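Putative polyphosphate kinase 2 family protein (Arthrobacter aurescens, PDB 3RHF) probably acts as a polyphosphate kinase of the PPK2 family, transferring phosphate between polyphosphate and nucleotides. Local coordinates at residues D120-W123 with R124-K127; L186-S189 with K190-K194; W208-R212 with G213-E217. All blocks are in the same frame, centred on the assembly; numbering follows the deposited sequence.

How the contacts relate
All three contacts sit where a helix begins, each with a side-chain oxygen accepting from a backbone N-H at the helix start or, in contact 1, in the turn leading into it. In contact 1 an Asp side chain does this beside apolar packing and salt bridges to helix 157-176. Contact 2 carries the chain from the sheet strand 179-187 into helix 190-202, with a straight serine cap and a buried Ile. Contact 3 is the most exposed; its serine cap is weak, and its Tyr and Arg turn to the second subunit. Contacts 2 and 3 touch, their centres about 14 Å apart, through Gln-193 and Asp-214. Contact 1 lies apart, its nearest atoms about 17 Å from contact 2 and 13 Å from contact 3.

Contact 1 (D120-W123 with R124-K127); sequences DFLW and RIEK
Leu-122 O is gripped by two amides: Glu-126 N reaches it at 3.0 Å in an almost straight bond (N-H...O 176°), while Ile-125 N adds a weak one. One residue on, Lys-127 N donates to Trp-123 O over 3.3 Å. These bonds belong to the short helix 123-126, entered through a type I beta turn from Asp-120 to Trp-123. Asp-120 OD2 accepts from Leu-122 N at 3.2 Å, met from above the carboxylate plane, a capping bond ahead of the helix; its OD1 is paired with Arg-162. Two waters tie the turn to Arg-124, one linking Asp-120 O to the backbone N, the other lying 2.7 Å from Arg-124 NE and bonded to Phe-121 O. The Arg-124 chain, extended from CG to NE, carries the guanidinium on to Glu-116 and Lys-110 O. With CG anti to its amide nitrogen (chi1 174°), Trp-123 lays its indole beside Lys-127, whose CD sits 4.1 Å above one face, toward the rim. Lys-127 NZ comes within 3.6 Å of Trp-123 CH2. The indole also stacks with His-119. If an alanine stood here, Lys-127 would probably lose the ring beside its CD and NZ and be freer to swing, and His-119 would lose its stacking partner. Deeper in, Leu-122 CD2 meets Ile-125 CG1 at 4.4 Å, and Leu-122 packs on Ala-166 and Phe-170 of helix 157-176. Glu-126 leads its carboxylate off to a salt bridge with Arg-173.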
ATOM      1  N   ASP A 120      18.174  22.757  -0.775  1.00 32.02           N
ATOM      2  CA  ASP A 120      17.354  23.185  -1.882  1.00 31.70           C
ATOM      3  C   ASP A 120      16.053  22.383  -1.855  1.00 30.56           C
ATOM      4  O   ASP A 120      16.029  21.270  -1.375  1.00 29.59           O
ATOM      5  CB  ASP A 120      18.064  22.926  -3.185  1.00 31.40           C
ATOM      6  CG  ASP A 120      17.214  23.282  -4.347  1.00 33.41           C
ATOM      7  OD1 ASP A 120      17.012  24.505  -4.511  1.00 37.91           O
ATOM      8  OD2 ASP A 120      16.723  22.374  -5.064  1.00 32.95           O
ATOM      9  N   PHE A 121      14.975  22.973  -2.367  1.00 30.08           N
ATOM     10  CA  PHE A 121      13.635  22.439  -2.148  1.00 28.31           C
ATOM     11  C   PHE A 121      13.420  21.108  -2.834  1.00 27.46           C
ATOM     12  O   PHE A 121      12.653  20.321  -2.333  1.00 28.46           O
ATOM     13  CB  PHE A 121      12.573  23.443  -2.549  1.00 27.67           C
ATOM     14  CG  PHE A 121      12.342  23.539  -4.017  1.00 27.58           C
ATOM     15  CD1 PHE A 121      11.233  22.967  -4.592  1.00 27.25           C
ATOM     16  CD2 PHE A 121      13.226  24.218  -4.837  1.00 27.41           C
ATOM     17  CE1 PHE A 121      11.025  23.065  -5.974  1.00 27.91           C
ATOM     18  CE2 PHE A 121      13.022  24.321  -6.187  1.00 25.83           C
ATOM     19  CZ  PHE A 121      11.921  23.750  -6.767  1.00 25.28           C
ATOM     20  N   LEU A 122      14.133  20.840  -3.928  1.00 26.55           N
ATOM     21  CA  LEU A 122      14.116  19.522  -4.584  1.00 25.10           C
ATOM     22  C   LEU A 122      14.898  18.385  -3.919  1.00 24.37           C
ATOM     23  O   LEU A 122      14.755  17.232  -4.318  1.00 24.83           O
ATOM     24  CB  LEU A 122      14.584  19.640  -6.022  1.00 24.13           C
ATOM     25  CG  LEU A 122      13.693  20.547  -6.856  1.00 23.97           C
ATOM     26  CD1 LEU A 122      14.363  20.676  -8.222  1.00 22.20           C
ATOM     27  CD2 LEU A 122      12.243  20.003  -6.950  1.00 21.68           C
ATOM     28  N   TRP A 123      15.708  18.663  -2.924  1.00 23.76           N
ATOM     29  CA  TRP A 123      16.544  17.606  -2.392  1.00 23.79           C
ATOM     30  C   TRP A 123      15.640  16.507  -1.841  1.00 24.69           C
ATOM     31  O   TRP A 123      15.800  15.344  -2.176  1.00 25.40           O
ATOM     32  CB  TRP A 123      17.475  18.156  -1.329  1.00 23.95           C
ATOM     33  CG  TRP A 123      18.322  17.164  -0.583  1.00 23.55           C
ATOM     34  CD1 TRP A 123      19.493  16.608  -1.014  1.00 24.81           C
ATOM     35  CD2 TRP A 123      18.113  16.672   0.745  1.00 22.09           C
ATOM     36  NE1 TRP A 123      19.991  15.746  -0.046  1.00 24.13           N
ATOM     37  CE2 TRP A 123      19.162  15.781   1.037  1.00 22.10           C
ATOM     38  CE3 TRP A 123      17.123  16.876   1.702  1.00 24.40           C
ATOM     39  CZ2 TRP A 123      19.279  15.142   2.251  1.00 22.80           C
ATOM     40  CZ3 TRP A 123      17.225  16.224   2.916  1.00 23.69           C
ATOM     41  CH2 TRP A 123      18.293  15.360   3.178  1.00 24.73           C
ATOM     42  N   ARG A 124      14.636  16.868  -1.038  1.00 24.56           N
ATOM     43  CA  ARG A 124      13.792  15.842  -0.419  1.00 23.73           C
ATOM     44  C   ARG A 124      12.924  15.100  -1.409  1.00 22.42           C
ATOM     45  O   ARG A 124      12.545  13.968  -1.162  1.00 21.09           O
ATOM     46  CB  ARG A 124      12.944  16.434   0.689  1.00 23.92           C
ATOM     47  CG  ARG A 124      11.906  17.441   0.223  1.00 25.38           C
ATOM     48  CD  ARG A 124      11.092  17.864   1.395  1.00 25.11           C
ATOM     49  NE  ARG A 124       9.882  18.592   1.062  1.00 24.55           N
ATOM     50  CZ  ARG A 124       8.794  18.593   1.843  1.00 28.05           C
ATOM     51  NH1 ARG A 124       8.736  17.883   2.998  1.00 27.58           N
ATOM     52  NH2 ARG A 124       7.728  19.270   1.457  1.00 25.84           N
ATOM     53  N   ILE A 125      12.658  15.726  -2.543  1.00 22.36           N
ATOM     54  CA  ILE A 125      11.831  15.137  -3.542  1.00 22.69           C
ATOM     55  C   ILE A 125      12.589  14.101  -4.360  1.00 23.55           C
ATOM     56  O   ILE A 125      12.059  12.991  -4.607  1.00 23.83           O
ATOM     57  CB  ILE A 125      11.254  16.176  -4.509  1.00 23.15           C
ATOM     58  CG1 ILE A 125      10.671  17.404  -3.783  1.00 23.08           C
ATOM     59  CG2 ILE A 125      10.124  15.502  -5.334  1.00 21.63           C
ATOM     60  CD1 ILE A 125       9.459  17.082  -2.865  1.00 20.64           C
ATOM     61  N   GLU A 126      13.803  14.474  -4.791  1.00 26.40           N
ATOM     62  CA  GLU A 126      14.716  13.597  -5.530  1.00 27.49           C
ATOM     63  C   GLU A 126      15.017  12.323  -4.769  1.00 26.79           C
ATOM     64  O   GLU A 126      15.153  11.276  -5.388  1.00 25.32           O
ATOM     65  CB  GLU A 126      16.074  14.246  -5.836  1.00 29.82           C
ATOM     66  CG  GLU A 126      16.001  15.536  -6.670  1.00 35.84           C
ATOM     67  CD  GLU A 126      16.934  15.532  -7.896  1.00 44.52           C
ATOM     68  OE1 GLU A 126      17.032  14.457  -8.582  1.00 48.12           O
ATOM     69  OE2 GLU A 126      17.538  16.610  -8.161  1.00 46.70           O
ATOM     70  N   LYS A 127      15.140  12.408  -3.448  1.00 25.93           N
ATOM     71  CA  LYS A 127      15.347  11.206  -2.700  1.00 27.45           C
ATOM     72  C   LYS A 127      14.275  10.177  -2.969  1.00 25.77           C
ATOM     73  O   LYS A 127      14.555   9.016  -2.889  1.00 25.63           O
ATOM     74  CB  LYS A 127      15.355  11.453  -1.207  1.00 28.79           C
ATOM     75  CG  LYS A 127      16.372  12.441  -0.792  1.00 34.67           C
ATOM     76  CD  LYS A 127      16.964  12.119   0.600  1.00 41.39           C
ATOM     77  CE  LYS A 127      15.941  12.009   1.737  1.00 42.84           C
ATOM     78  NZ  LYS A 127      16.693  12.127   3.042  1.00 44.80           N
TER
HETATM   79  O   HOH W   1      14.534  19.717   0.266  1.00 21.78           O
HETATM   80  O   HOH W   2      10.424  20.604  -0.611  1.00 31.46           O

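Contact 2 (L186-S189 with K190-K194); sequences LNIS and KDEQK
Ser-189 is the N-cap of helix 190-202, in the turn that carries the chain out of strand 179-187 of a P-loop-type parallel sheet. Ser-189 OG stands between its own amide nitrogen and carbonyl carbon (chi1 70°), a position from which it accepts from Glu-192 N at 3.1 Å in a fairly straight bond (164°). Ser-189 OG also lies 3.4 Å from Glu-192 CB, so the methylene packs against the oxygen that caps its own amide. Ser-189 O opens the regular helical bonding by taking Gln-193 N over 3.2 Å. The carboxylate of Glu-192 does not return to Ser-189: its chain bends at chi2 and OE2 forms a salt bridge with Arg-196 one turn further along, while Ser-189 N is bonded to Asn-248 OD1. Just before the cap, buried Ile-188 supplies the apolar part. Ile-188 CB lies 4.1 Å from Glu-192 CB. Ile-188 CD1 reaches 4.0 Å from Gln-193 CG, the two side chains crossing at a slant. Gln-193 then bends away, and its OE1 accepts from Arg-218 NH2, which also bonds Lys-190 O. Trp-221 of helix 221-235 packs on Ile-188, Lys-190 and Gln-193. On the strand side, Leu-186 bonds through its backbone to Gln-81 and Asn-187 to Val-245 and Ala-247, which sets this strand end between strands 75-82 and 242-246, with helix 221-235 against the first turn of helix 190-202.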
ATOM      1  N   LEU A 186      -6.506  17.802  -8.607  1.00 28.31           N
ATOM      2  CA  LEU A 186      -7.918  17.585  -8.312  1.00 28.42           C
ATOM      3  C   LEU A 186      -8.592  18.904  -7.956  1.00 29.04           C
ATOM      4  O   LEU A 186      -8.277  19.496  -6.940  1.00 30.50           O
ATOM      5  CB  LEU A 186      -8.094  16.612  -7.128  1.00 27.65           C
ATOM      6  CG  LEU A 186      -7.423  15.271  -7.243  1.00 26.06           C
ATOM      7  CD1 LEU A 186      -7.679  14.577  -5.946  1.00 27.08           C
ATOM      8  CD2 LEU A 186      -7.971  14.523  -8.447  1.00 26.09           C
ATOM      9  N   ASN A 187      -9.552  19.323  -8.764  1.00 29.71           N
ATOM     10  CA  ASN A 187     -10.130  20.651  -8.663  1.00 30.82           C
ATOM     11  C   ASN A 187     -11.575  20.571  -8.093  1.00 31.26           C
ATOM     12  O   ASN A 187     -12.506  19.998  -8.694  1.00 30.72           O
ATOM     13  CB  ASN A 187     -10.078  21.260 -10.057  1.00 31.86           C
ATOM     14  CG  ASN A 187     -10.543  22.688 -10.117  1.00 34.74           C
ATOM     15  OD1 ASN A 187     -10.136  23.548  -9.323  1.00 38.07           O
ATOM     16  ND2 ASN A 187     -11.329  22.977 -11.124  1.00 36.75           N
ATOM     17  N   ILE A 188     -11.755  21.110  -6.904  1.00 31.22           N
ATOM     18  CA  ILE A 188     -13.102  21.255  -6.366  1.00 31.77           C
ATOM     19  C   ILE A 188     -13.404  22.723  -6.241  1.00 32.76           C
ATOM     20  O   ILE A 188     -12.483  23.553  -6.143  1.00 32.91           O
ATOM     21  CB  ILE A 188     -13.305  20.538  -5.020  1.00 31.27           C
ATOM     22  CG1 ILE A 188     -12.364  21.100  -3.931  1.00 31.24           C
ATOM     23  CG2 ILE A 188     -13.141  19.009  -5.235  1.00 28.89           C
ATOM     24  CD1 ILE A 188     -12.516  20.447  -2.557  1.00 30.23           C
ATOM     25  N   SER A 189     -14.693  23.036  -6.283  1.00 33.34           N
ATOM     26  CA  SER A 189     -15.170  24.407  -6.108  1.00 34.65           C
ATOM     27  C   SER A 189     -15.048  24.834  -4.653  1.00 34.66           C
ATOM     28  O   SER A 189     -15.079  23.995  -3.746  1.00 33.26           O
ATOM     29  CB  SER A 189     -16.617  24.525  -6.548  1.00 35.21           C
ATOM     30  OG  SER A 189     -17.450  23.855  -5.640  1.00 35.49           O
ATOM     31  N   LYS A 190     -14.879  26.141  -4.425  1.00 36.78           N
ATOM     32  CA  LYS A 190     -14.877  26.692  -3.037  1.00 37.44           C
ATOM     33  C   LYS A 190     -16.108  26.248  -2.225  1.00 36.72           C
ATOM     34  O   LYS A 190     -15.990  25.965  -1.041  1.00 35.98           O
ATOM     35  CB  LYS A 190     -14.730  28.222  -3.013  1.00 39.21           C
ATOM     36  CG  LYS A 190     -14.280  28.810  -1.631  1.00 39.48           C
ATOM     37  CD  LYS A 190     -14.459  30.328  -1.563  1.00 41.87           C
ATOM     38  CE  LYS A 190     -13.846  30.954  -0.276  1.00 43.11           C
ATOM     39  NZ  LYS A 190     -13.831  32.476  -0.210  1.00 41.12           N
ATOM     40  N   ASP A 191     -17.264  26.094  -2.856  1.00 37.18           N
ATOM     41  CA  ASP A 191     -18.428  25.599  -2.103  1.00 38.13           C
ATOM     42  C   ASP A 191     -18.399  24.127  -1.742  1.00 36.88           C
ATOM     43  O   ASP A 191     -18.826  23.747  -0.646  1.00 36.74           O
ATOM     44  CB  ASP A 191     -19.715  25.874  -2.871  1.00 40.29           C
ATOM     45  CG  ASP A 191     -20.111  27.319  -2.827  1.00 44.11           C
ATOM     46  OD1 ASP A 191     -19.643  28.034  -1.866  1.00 45.30           O
ATOM     47  OD2 ASP A 191     -20.875  27.701  -3.766  1.00 48.98           O
ATOM     48  N   GLU A 192     -17.935  23.301  -2.680  1.00 35.98           N
ATOM     49  CA  GLU A 192     -17.684  21.879  -2.403  1.00 35.04           C
ATOM     50  C   GLU A 192     -16.781  21.683  -1.177  1.00 33.56           C
ATOM     51  O   GLU A 192     -17.048  20.799  -0.363  1.00 32.38           O
ATOM     52  CB  GLU A 192     -17.075  21.168  -3.617  1.00 34.78           C
ATOM     53  CG  GLU A 192     -17.083  19.639  -3.529  1.00 36.05           C
ATOM     54  CD  GLU A 192     -18.473  19.018  -3.381  1.00 37.67           C
ATOM     55  OE1 GLU A 192     -19.459  19.558  -3.921  1.00 40.61           O
ATOM     56  OE2 GLU A 192     -18.577  17.972  -2.714  1.00 37.20           O
ATOM     57  N   GLN A 193     -15.733  22.495  -1.043  1.00 32.63           N
ATOM     58  CA  GLN A 193     -14.886  22.383   0.135  1.00 32.07           C
ATOM     59  C   GLN A 193     -15.703  22.642   1.414  1.00 32.56           C
ATOM     60  O   GLN A 193     -15.598  21.907   2.407  1.00 32.29           O
ATOM     61  CB  GLN A 193     -13.752  23.378   0.074  1.00 31.91           C
ATOM     62  CG  GLN A 193     -12.521  22.898   0.657  1.00 32.53           C
ATOM     63  CD  GLN A 193     -11.877  23.838   1.641  1.00 37.49           C
ATOM     64  OE1 GLN A 193     -12.564  24.573   2.324  1.00 40.77           O
ATOM     65  NE2 GLN A 193     -10.529  23.734   1.789  1.00 40.60           N
ATOM     66  N   LYS A 194     -16.506  23.700   1.371  1.00 33.77           N
ATOM     67  CA  LYS A 194     -17.384  24.059   2.481  1.00 35.01           C
ATOM     68  C   LYS A 194     -18.326  22.905   2.805  1.00 33.85           C
ATOM     69  O   LYS A 194     -18.447  22.506   3.953  1.00 32.95           O
ATOM     70  CB  LYS A 194     -18.146  25.364   2.188  1.00 35.97           C
ATOM     71  CG  LYS A 194     -19.275  25.649   3.154  1.00 39.75           C
ATOM     72  CD  LYS A 194     -19.533  27.161   3.416  1.00 43.83           C
ATOM     73  CE  LYS A 194     -20.078  27.939   2.221  1.00 46.77           C
ATOM     74  NZ  LYS A 194     -20.427  29.364   2.638  1.00 48.35           N
TER

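Contact 3 (W208-R212 with G213-E217); sequences WKYSR and GDLAE. With PO4 (phosphate ion), chain H.
Tyr-210 meets Leu-215 with its phenol oxygen: Tyr-210 OH lies 3.7 Å from Leu-215 CB and 3.8 Å from Leu-215 CD2. Further back, the Trp-208 indole carries Lys-209 CG over one face, toward the rim, and meets the ring of Trp-272 of the second subunit with the planes nearly parallel. Leu-215 CD2 approaches the Arg-212 guanidinium obliquely. Ser-211 is the N-cap of helix 212-218. Ser-211 OG, swung away from its own amide (chi1 -177°) toward the carbonyl side, takes a weak bond from Gly-213 N, 3.3 Å away; the firmer one is Asp-214 N to Ser-211 O at 3.0 Å. A water joins Ser-211 N to Asp-214 OD2; the water lies 2.6 Å from Asp-214 OD2. Arg-212 O then receives Ala-216 N at 3.0 Å and, weakly, Leu-215 N. Lys-209 NZ donates to O2 of a phosphate ion, 2.5 Å away, probably from the crystallisation liquor, that Arg-200 NE also holds. Glu-282 of the second subunit accepts from Tyr-210 OH and forms a salt bridge with Arg-212, so the start of this helix is bound into the dimer interface, while Lys-209 and Arg-200 make a basic spot that holds this anion and could suit a phosphate group, though no substrate is bound.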
ATOM      1  N   TRP A 208     -12.273  13.429  14.177  1.00 37.15           N
ATOM      2  CA  TRP A 208     -10.810  13.321  14.299  1.00 37.53           C
ATOM      3  C   TRP A 208     -10.049  13.954  13.119  1.00 37.70           C
ATOM      4  O   TRP A 208      -8.891  14.329  13.282  1.00 38.04           O
ATOM      5  CB  TRP A 208     -10.367  11.874  14.476  1.00 38.17           C
ATOM      6  CG  TRP A 208     -10.524  11.060  13.273  1.00 36.87           C
ATOM      7  CD1 TRP A 208     -11.625  10.387  12.910  1.00 37.75           C
ATOM      8  CD2 TRP A 208      -9.551  10.817  12.265  1.00 35.32           C
ATOM      9  NE1 TRP A 208     -11.419   9.735  11.741  1.00 36.65           N
ATOM     10  CE2 TRP A 208     -10.144   9.978  11.318  1.00 36.02           C
ATOM     11  CE3 TRP A 208      -8.240  11.241  12.063  1.00 36.65           C
ATOM     12  CZ2 TRP A 208      -9.478   9.546  10.173  1.00 37.74           C
ATOM     13  CZ3 TRP A 208      -7.569  10.811  10.924  1.00 38.88           C
ATOM     14  CH2 TRP A 208      -8.188   9.970   9.994  1.00 38.70           C
ATOM     15  N   LYS A 209     -10.682  14.070  11.955  1.00 37.08           N
ATOM     16  CA  LYS A 209     -10.001  14.621  10.785  1.00 38.79           C
ATOM     17  C   LYS A 209     -10.148  16.115  10.641  1.00 38.84           C
ATOM     18  O   LYS A 209      -9.468  16.697   9.825  1.00 39.47           O
ATOM     19  CB  LYS A 209     -10.572  14.061   9.474  1.00 38.92           C
ATOM     20  CG  LYS A 209     -10.297  12.654   9.201  1.00 41.67           C
ATOM     21  CD  LYS A 209     -11.312  12.049   8.180  1.00 45.07           C
ATOM     22  CE  LYS A 209     -10.664  11.689   6.822  1.00 48.66           C
ATOM     23  NZ  LYS A 209     -11.486  10.681   6.101  1.00 51.71           N
ATOM     24  N   TYR A 210     -11.091  16.735  11.337  1.00 39.03           N
ATOM     25  CA  TYR A 210     -11.360  18.145  11.064  1.00 39.14           C
ATOM     26  C   TYR A 210     -10.168  18.990  11.526  1.00 40.79           C
ATOM     27  O   TYR A 210      -9.630  18.774  12.599  1.00 40.90           O
ATOM     28  CB  TYR A 210     -12.657  18.635  11.705  1.00 38.77           C
ATOM     29  CG  TYR A 210     -12.829  20.122  11.517  1.00 38.77           C
ATOM     30  CD1 TYR A 210     -13.462  20.631  10.406  1.00 35.72           C
ATOM     31  CD2 TYR A 210     -12.280  21.015  12.420  1.00 38.90           C
ATOM     32  CE1 TYR A 210     -13.564  21.981  10.200  1.00 35.56           C
ATOM     33  CE2 TYR A 210     -12.387  22.349  12.233  1.00 39.76           C
ATOM     34  CZ  TYR A 210     -13.033  22.849  11.126  1.00 38.91           C
ATOM     35  OH  TYR A 210     -13.156  24.239  10.988  1.00 41.49           O
ATOM     36  N   SER A 211      -9.747  19.931  10.696  1.00 41.87           N
ATOM     37  CA  SER A 211      -8.641  20.802  11.061  1.00 44.16           C
ATOM     38  C   SER A 211      -9.032  22.262  10.884  1.00 44.62           C
ATOM     39  O   SER A 211      -9.469  22.667   9.801  1.00 43.91           O
ATOM     40  CB  SER A 211      -7.431  20.506  10.196  1.00 45.00           C
ATOM     41  OG  SER A 211      -6.351  21.317  10.620  1.00 47.68           O
ATOM     42  N   ARG A 212      -8.894  23.044  11.951  1.00 46.48           N
ATOM     43  CA  ARG A 212      -9.145  24.468  11.869  1.00 47.72           C
ATOM     44  C   ARG A 212      -8.318  25.082  10.741  1.00 48.63           C
ATOM     45  O   ARG A 212      -8.784  26.004  10.067  1.00 48.18           O
ATOM     46  CB  ARG A 212      -8.791  25.158  13.185  1.00 50.25           C
ATOM     47  CG  ARG A 212      -8.597  26.702  13.085  1.00 51.93           C
ATOM     48  CD  ARG A 212      -9.896  27.463  12.770  1.00 52.15           C
ATOM     49  NE  ARG A 212     -10.873  27.343  13.850  1.00 54.42           N
ATOM     50  CZ  ARG A 212     -10.819  27.999  15.012  1.00 58.65           C
ATOM     51  NH1 ARG A 212      -9.839  28.859  15.260  1.00 60.34           N
ATOM     52  NH2 ARG A 212     -11.758  27.794  15.937  1.00 59.90           N
ATOM     53  N   GLY A 213      -7.091  24.583  10.559  1.00 49.82           N
ATOM     54  CA  GLY A 213      -6.227  25.014   9.476  1.00 51.30           C
ATOM     55  C   GLY A 213      -6.873  25.043   8.093  1.00 51.11           C
ATOM     56  O   GLY A 213      -6.497  25.875   7.248  1.00 52.41           O
ATOM     57  N   ASP A 214      -7.830  24.151   7.840  1.00 49.63           N
ATOM     58  CA  ASP A 214      -8.535  24.160   6.561  1.00 49.61           C
ATOM     59  C   ASP A 214      -9.505  25.326   6.450  1.00 49.39           C
ATOM     60  O   ASP A 214      -9.762  25.826   5.361  1.00 50.20           O
ATOM     61  CB  ASP A 214      -9.297  22.836   6.329  1.00 49.11           C
ATOM     62  CG  ASP A 214      -8.371  21.646   6.074  1.00 48.95           C
ATOM     63  OD1 ASP A 214      -7.295  21.824   5.481  1.00 50.53           O
ATOM     64  OD2 ASP A 214      -8.732  20.532   6.470  1.00 47.54           O
ATOM     65  N   LEU A 215     -10.067  25.744   7.567  1.00 49.43           N
ATOM     66  CA  LEU A 215     -10.954  26.893   7.568  1.00 49.85           C
ATOM     67  C   LEU A 215     -10.109  28.179   7.367  1.00 51.98           C
ATOM     68  O   LEU A 215     -10.420  28.998   6.497  1.00 51.54           O
ATOM     69  CB  LEU A 215     -11.780  26.928   8.867  1.00 49.84           C
ATOM     70  CG  LEU A 215     -12.723  28.109   9.106  1.00 49.33           C
ATOM     71  CD1 LEU A 215     -13.654  28.284   7.914  1.00 48.01           C
ATOM     72  CD2 LEU A 215     -13.506  27.925  10.379  1.00 47.23           C
ATOM     73  N   ALA A 216      -9.033  28.320   8.159  1.00 53.96           N
ATOM     74  CA  ALA A 216      -8.041  29.387   7.974  1.00 56.19           C
ATOM     75  C   ALA A 216      -7.806  29.656   6.493  1.00 56.29           C
ATOM     76  O   ALA A 216      -8.018  30.758   6.019  1.00 57.73           O
ATOM     77  CB  ALA A 216      -6.706  29.024   8.662  1.00 57.93           C
ATOM     78  N   GLU A 217      -7.417  28.636   5.749  1.00 56.19           N
ATOM     79  CA  GLU A 217      -6.936  28.842   4.390  1.00 57.07           C
ATOM     80  C   GLU A 217      -8.035  29.123   3.367  1.00 54.95           C
ATOM     81  O   GLU A 217      -7.712  29.540   2.263  1.00 56.32           O
ATOM     82  CB  GLU A 217      -6.062  27.663   3.931  1.00 58.37           C
ATOM     83  CG  GLU A 217      -4.874  27.327   4.873  1.00 62.44           C
ATOM     84  CD  GLU A 217      -3.511  27.932   4.470  1.00 68.08           C
ATOM     85  OE1 GLU A 217      -3.452  28.984   3.789  1.00 70.19           O
ATOM     86  OE2 GLU A 217      -2.484  27.332   4.856  1.00 70.78           O
TER
HETATM   87  P   PO4 H 287     -13.539  12.483   4.055  1.00 59.50           P
HETATM   88  O1  PO4 H 287     -13.849  13.667   4.976  1.00 58.30           O
HETATM   89  O2  PO4 H 287     -13.638  11.224   4.895  1.00 56.78           O
HETATM   90  O3  PO4 H 287     -14.587  12.274   2.973  1.00 59.56           O
HETATM   91  O4  PO4 H 287     -12.184  12.716   3.384  1.00 57.01           O
HETATM   92  O   HOH W   3     -10.617  19.466   7.985  1.00 37.64           O